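Local coordinates for protein L-lysine 6-monooxygenase (Pseudomonas syringae pv. tomato, PDB 5CQF) that probably hydroxylates the side-chain amine of L-lysine as an FAD- and NADPH-dependent monooxygenase in siderophore biosynthesis, at residues 237-249 against 281-294. Residues are numbered along the deposited sequence; the frame is centred on the assembly and turned at random.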
loop_
_atom_site.group_PDB
_atom_site.type_symbol
_atom_site.label_atom_id
_atom_site.label_comp_id
_atom_site.label_asym_id
_atom_site.label_seq_id
_atom_site.Cartn_x
_atom_site.Cartn_y
_atom_site.Cartn_z
ATOM N N ARG A 237 16.651 18.493 -17.995
ATOM C CA ARG A 237 16.721 18.629 -19.452
ATOM C C ARG A 237 15.336 18.477 -20.071
ATOM O O ARG A 237 15.045 19.076 -21.093
ATOM C CB ARG A 237 17.660 17.588 -20.071
ATOM C CG ARG A 237 17.911 17.771 -21.574
ATOM C CD ARG A 237 18.972 16.784 -22.082
ATOM N NE ARG A 237 18.545 15.397 -21.827
ATOM C CZ ARG A 237 17.925 14.592 -22.704
ATOM N NH1 ARG A 237 17.663 14.975 -23.963
ATOM N NH2 ARG A 237 17.573 13.374 -22.315
ATOM N N CYS A 238 14.503 17.657 -19.449
ATOM C CA CYS A 238 13.153 17.426 -19.919
ATOM C C CYS A 238 12.175 17.811 -18.790
ATOM O O CYS A 238 12.366 18.846 -18.151
ATOM C CB CYS A 238 13.022 15.961 -20.415
ATOM S SG CYS A 238 13.993 15.567 -21.923
ATOM N N ALA A 239 11.124 17.027 -18.554
ATOM C CA ALA A 239 10.222 17.273 -17.416
ATOM C C ALA A 239 10.894 16.881 -16.121
ATOM O O ALA A 239 11.890 16.125 -16.107
ATOM C CB ALA A 239 8.900 16.515 -17.563
ATOM N N GLY A 240 10.370 17.410 -15.026
ATOM C CA GLY A 240 11.007 17.162 -13.737
ATOM C C GLY A 240 10.772 15.783 -13.158
ATOM O O GLY A 240 10.354 14.849 -13.831
ATOM N N PHE A 241 10.996 15.693 -11.862
ATOM C CA PHE A 241 10.852 14.459 -11.132
ATOM C C PHE A 241 9.425 13.909 -11.165
ATOM O O PHE A 241 9.251 12.697 -11.142
ATOM C CB PHE A 241 11.262 14.677 -9.670
ATOM C CG PHE A 241 12.732 14.895 -9.458
ATOM C CD1 PHE A 241 13.649 13.997 -9.913
ATOM C CD2 PHE A 241 13.177 15.973 -8.727
ATOM C CE1 PHE A 241 14.993 14.163 -9.671
ATOM C CE2 PHE A 241 14.522 16.145 -8.465
ATOM C CZ PHE A 241 15.437 15.233 -8.944
ATOM N N LYS A 242 8.411 14.769 -11.244
ATOM C CA LYS A 242 7.000 14.297 -11.171
ATOM C C LYS A 242 6.560 13.484 -12.383
ATOM O O LYS A 242 5.535 12.776 -12.347
ATOM C CB LYS A 242 6.031 15.467 -10.979
ATOM C CG LYS A 242 6.057 16.035 -9.572
ATOM C CD LYS A 242 5.541 17.471 -9.539
ATOM C CE LYS A 242 5.311 17.943 -8.105
ATOM N NZ LYS A 242 5.892 19.295 -7.849
ATOM N N LEU A 243 7.322 13.608 -13.464
ATOM C CA LEU A 243 7.048 12.842 -14.662
ATOM C C LEU A 243 8.119 11.772 -14.975
ATOM O O LEU A 243 8.040 11.152 -16.025
ATOM C CB LEU A 243 6.790 13.791 -15.853
ATOM C CG LEU A 243 5.414 14.488 -15.825
ATOM C CD1 LEU A 243 5.342 15.661 -16.806
ATOM C CD2 LEU A 243 4.278 13.512 -16.108
ATOM N N THR A 244 9.062 11.501 -14.065
ATOM C CA THR A 244 9.955 10.350 -14.264
ATOM C C THR A 244 9.223 9.010 -14.168
ATOM O O THR A 244 8.146 8.893 -13.563
ATOM C CB THR A 244 11.119 10.252 -13.249
ATOM O OG1 THR A 244 10.617 9.877 -11.946
ATOM C CG2 THR A 244 11.962 11.560 -13.231
ATOM N N GLN A 245 9.840 7.985 -14.757
ATOM C CA GLN A 245 9.306 6.653 -14.647
ATOM C C GLN A 245 9.468 6.194 -13.190
ATOM O O GLN A 245 10.429 6.560 -12.508
ATOM C CB GLN A 245 9.945 5.711 -15.687
ATOM C CG GLN A 245 9.496 5.994 -17.153
ATOM C CD GLN A 245 8.255 5.209 -17.693
ATOM O OE1 GLN A 245 7.719 5.549 -18.756
ATOM N NE2 GLN A 245 7.829 4.152 -17.001
ATOM N N LEU A 246 8.485 5.451 -12.704
ATOM C CA LEU A 246 8.546 4.861 -11.389
ATOM C C LEU A 246 9.240 3.497 -11.481
ATOM O O LEU A 246 8.746 2.573 -12.130
ATOM C CB LEU A 246 7.145 4.751 -10.773
ATOM C CG LEU A 246 6.482 6.125 -10.542
ATOM C CD1 LEU A 246 4.966 5.999 -10.441
ATOM C CD2 LEU A 246 7.027 6.837 -9.308
ATOM N N GLY A 247 10.394 3.399 -10.832
ATOM C CA GLY A 247 11.228 2.198 -10.851
ATOM C C GLY A 247 12.241 2.264 -11.975
ATOM O O GLY A 247 11.908 2.705 -13.056
ATOM N N GLN A 248 13.469 1.829 -11.717
ATOM C CA GLN A 248 14.491 1.746 -12.751
ATOM C C GLN A 248 14.149 0.549 -13.611
ATOM O O GLN A 248 13.409 -0.330 -13.185
ATOM C CB GLN A 248 15.914 1.693 -12.158
ATOM C CG GLN A 248 16.214 2.972 -11.356
ATOM C CD GLN A 248 17.573 3.042 -10.686
ATOM O OE1 GLN A 248 18.263 2.064 -10.559
ATOM N NE2 GLN A 248 17.941 4.221 -10.238
ATOM N N PHE A 249 14.706 0.520 -14.809
ATOM C CA PHE A 249 14.291 -0.407 -15.861
ATOM C C PHE A 249 14.306 -1.857 -15.407
ATOM O O PHE A 249 13.321 -2.548 -15.565
ATOM C CB PHE A 249 15.166 -0.202 -17.101
ATOM C CG PHE A 249 14.723 -0.976 -18.314
ATOM C CD1 PHE A 249 13.804 -0.428 -19.204
ATOM C CD2 PHE A 249 15.283 -2.223 -18.615
ATOM C CE1 PHE A 249 13.431 -1.117 -20.348
ATOM C CE2 PHE A 249 14.899 -2.911 -19.763
ATOM C CZ PHE A 249 13.972 -2.359 -20.625
ATOM N N ASN A 281 13.470 8.099 -23.550
ATOM C CA ASN A 281 13.997 8.819 -22.390
ATOM C C ASN A 281 13.727 8.107 -21.031
ATOM O O ASN A 281 13.647 8.780 -19.999
ATOM C CB ASN A 281 13.388 10.257 -22.394
ATOM C CG ASN A 281 14.418 11.361 -22.178
ATOM O OD1 ASN A 281 14.629 12.207 -23.062
ATOM N ND2 ASN A 281 15.041 11.379 -21.002
ATOM N N TYR A 282 13.595 6.772 -21.027
ATOM C CA TYR A 282 13.357 6.019 -19.771
ATOM C C TYR A 282 14.473 6.260 -18.758
ATOM O O TYR A 282 15.591 5.750 -18.920
ATOM C CB TYR A 282 13.215 4.476 -19.958
ATOM C CG TYR A 282 12.585 3.812 -18.720
ATOM C CD1 TYR A 282 13.279 3.726 -17.494
ATOM C CD2 TYR A 282 11.269 3.330 -18.752
ATOM C CE1 TYR A 282 12.693 3.155 -16.362
ATOM C CE2 TYR A 282 10.675 2.766 -17.618
ATOM C CZ TYR A 282 11.385 2.681 -16.428
ATOM O OH TYR A 282 10.789 2.126 -15.319
ATOM N N ALA A 283 14.149 7.017 -17.712
ATOM C CA ALA A 283 15.017 7.174 -16.543
ATOM C C ALA A 283 14.118 7.117 -15.307
ATOM O O ALA A 283 13.195 7.926 -15.161
ATOM C CB ALA A 283 15.776 8.494 -16.610
ATOM N N GLY A 284 14.377 6.166 -14.424
ATOM C CA GLY A 284 13.396 5.787 -13.417
ATOM C C GLY A 284 13.904 5.998 -12.014
ATOM O O GLY A 284 15.082 5.913 -11.756
ATOM N N ILE A 285 12.987 6.268 -11.108
ATOM C CA ILE A 285 13.311 6.536 -9.722
ATOM C C ILE A 285 12.452 5.646 -8.830
ATOM O O ILE A 285 11.247 5.504 -9.081
ATOM C CB ILE A 285 13.050 8.014 -9.406
ATOM C CG1 ILE A 285 13.991 8.895 -10.231
ATOM C CG2 ILE A 285 13.249 8.302 -7.925
ATOM C CD1 ILE A 285 13.689 10.372 -10.084
ATOM N N ASP A 286 13.091 5.000 -7.843
ATOM C CA ASP A 286 12.382 4.211 -6.810
ATOM C C ASP A 286 11.161 5.011 -6.385
ATOM O O ASP A 286 11.340 6.151 -5.959
ATOM C CB ASP A 286 13.326 4.010 -5.608
ATOM C CG ASP A 286 12.704 3.216 -4.455
ATOM O OD1 ASP A 286 11.476 2.993 -4.441
ATOM O OD2 ASP A 286 13.487 2.809 -3.545
ATOM N N PRO A 287 9.926 4.445 -6.526
ATOM C CA PRO A 287 8.721 5.186 -6.123
ATOM C C PRO A 287 8.735 5.631 -4.665
ATOM O O PRO A 287 8.177 6.643 -4.364
ATOM C CB PRO A 287 7.553 4.213 -6.404
ATOM C CG PRO A 287 8.175 2.886 -6.711
ATOM C CD PRO A 287 9.597 3.144 -7.139
ATOM N N ASP A 288 9.399 4.911 -3.763
ATOM C CA ASP A 288 9.508 5.389 -2.356
ATOM C C ASP A 288 10.429 6.583 -2.216
ATOM O O ASP A 288 10.227 7.401 -1.323
ATOM C CB ASP A 288 9.949 4.289 -1.382
ATOM C CG ASP A 288 9.019 3.100 -1.393
ATOM O OD1 ASP A 288 7.828 3.249 -1.771
ATOM O OD2 ASP A 288 9.489 1.991 -1.033
ATOM N N GLU A 289 11.430 6.693 -3.084
ATOM C CA GLU A 289 12.298 7.877 -3.085
ATOM C C GLU A 289 11.541 9.130 -3.544
ATOM O O GLU A 289 11.616 10.175 -2.889
ATOM C CB GLU A 289 13.533 7.658 -3.949
ATOM C CG GLU A 289 14.550 6.692 -3.338
ATOM C CD GLU A 289 15.176 7.207 -2.035
ATOM O OE1 GLU A 289 15.555 8.416 -1.941
ATOM O OE2 GLU A 289 15.299 6.382 -1.102
ATOM N N ARG A 290 10.799 9.013 -4.637
ATOM C CA ARG A 290 9.922 10.089 -5.094
ATOM C C ARG A 290 8.970 10.500 -3.990
ATOM O O ARG A 290 8.777 11.676 -3.736
ATOM C CB ARG A 290 9.086 9.656 -6.307
ATOM C CG ARG A 290 9.757 9.849 -7.656
ATOM C CD ARG A 290 10.149 11.311 -7.931
ATOM N NE ARG A 290 9.025 12.276 -7.852
ATOM C CZ ARG A 290 8.961 13.352 -7.048
ATOM N NH1 ARG A 290 9.941 13.650 -6.188
ATOM N NH2 ARG A 290 7.891 14.140 -7.105
ATOM N N GLN A 291 8.363 9.504 -3.357
ATOM C CA GLN A 291 7.426 9.754 -2.284
ATOM C C GLN A 291 8.097 10.487 -1.132
ATOM O O GLN A 291 7.529 11.407 -0.578
ATOM C CB GLN A 291 6.769 8.435 -1.836
ATOM C CG GLN A 291 5.941 8.463 -0.550
ATOM C CD GLN A 291 4.795 9.472 -0.568
ATOM O OE1 GLN A 291 4.298 9.849 -1.637
ATOM N NE2 GLN A 291 4.372 9.924 0.632
ATOM N N LYS A 292 9.310 10.110 -0.766
ATOM C CA LYS A 292 9.972 10.757 0.388
ATOM C C LYS A 292 10.207 12.230 0.086
ATOM O O LYS A 292 9.963 13.117 0.936
ATOM C CB LYS A 292 11.292 10.055 0.752
ATOM C CG LYS A 292 11.135 8.981 1.818
ATOM C CD LYS A 292 12.074 7.797 1.622
ATOM C CE LYS A 292 13.489 8.082 2.081
ATOM N NZ LYS A 292 14.506 7.268 1.331
ATOM N N LEU A 293 10.675 12.488 -1.131
ATOM C CA LEU A 293 11.002 13.853 -1.529
ATOM C C LEU A 293 9.744 14.671 -1.635
ATOM O O LEU A 293 9.662 15.728 -1.051
ATOM C CB LEU A 293 11.806 13.887 -2.829
ATOM C CG LEU A 293 12.099 15.290 -3.363
ATOM C CD1 LEU A 293 12.870 16.136 -2.363
ATOM C CD2 LEU A 293 12.885 15.146 -4.633
ATOM N N PHE A 294 8.731 14.167 -2.316
ATOM C CA PHE A 294 7.464 14.923 -2.448
ATOM C C PHE A 294 6.771 15.183 -1.082
ATOM O O PHE A 294 6.294 16.292 -0.796
ATOM C CB PHE A 294 6.544 14.175 -3.427
ATOM C CG PHE A 294 5.258 14.877 -3.705
ATOM C CD1 PHE A 294 5.168 15.844 -4.722
ATOM C CD2 PHE A 294 4.126 14.590 -2.955
ATOM C CE1 PHE A 294 3.960 16.507 -4.963
ATOM C CE2 PHE A 294 2.922 15.265 -3.184
ATOM C CZ PHE A 294 2.840 16.216 -4.190
HETATM O O HOH W 1 17.686 6.801 -12.218
#
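Tyr282 has its CG anti to the backbone N (chi1 -164°), which puts the ring between Gln245 and Phe249. From CB the side chain runs to a ring with a different neighbour on each face. Over one face sits Gln245 CB, 3.7 Å from the centroid of the Tyr282 ring in a CH-pi contact, while Gln245 CG follows along the CD2 and CE2 rim. Against the opposite face Phe249 turns its edge, making a T-shaped pair with centroids 5.8 Å apart. CE1 and CZ both approach Gly247 O, and at the tip OH donates to that carbonyl (Tyr282 OH to Gly247 O, 2.6 Å) from above its plane. Leu243 of a second subunit also packs on Tyr282.

Alongside, the backbones pair in parallel. Ile285 N donates to Gln245 O at 2.9 Å, and Ile285 O takes the nearly straight bond from Gly247 N (171° at the hydrogen). Gly284 CA makes a CA-H...O contact with Gln245 O, 3.2 Å away. On the other side of the ladder Ile285 CD1 reaches Phe241 CD1 at 3.6 Å and also touches Thr244, whose OG1 donates back to Phe241 O. Arg290, bent at chi2 and chi3, lays one guanidinium face over Phe241 CB (CZ to CB, 3.7 Å), and Leu246 CD2 rests on Pro287.

Strand 284-285 runs through the N-cap Asp286, whose OD1 accepts from Asp288 N, into helix 287-302. The whole is a short two-stranded parallel ladder with a mainly helical connection, inserted between strands 231-235 and 308-311 of the five-stranded parallel sheet, which probably belongs to a Rossmann-type nucleotide-binding domain.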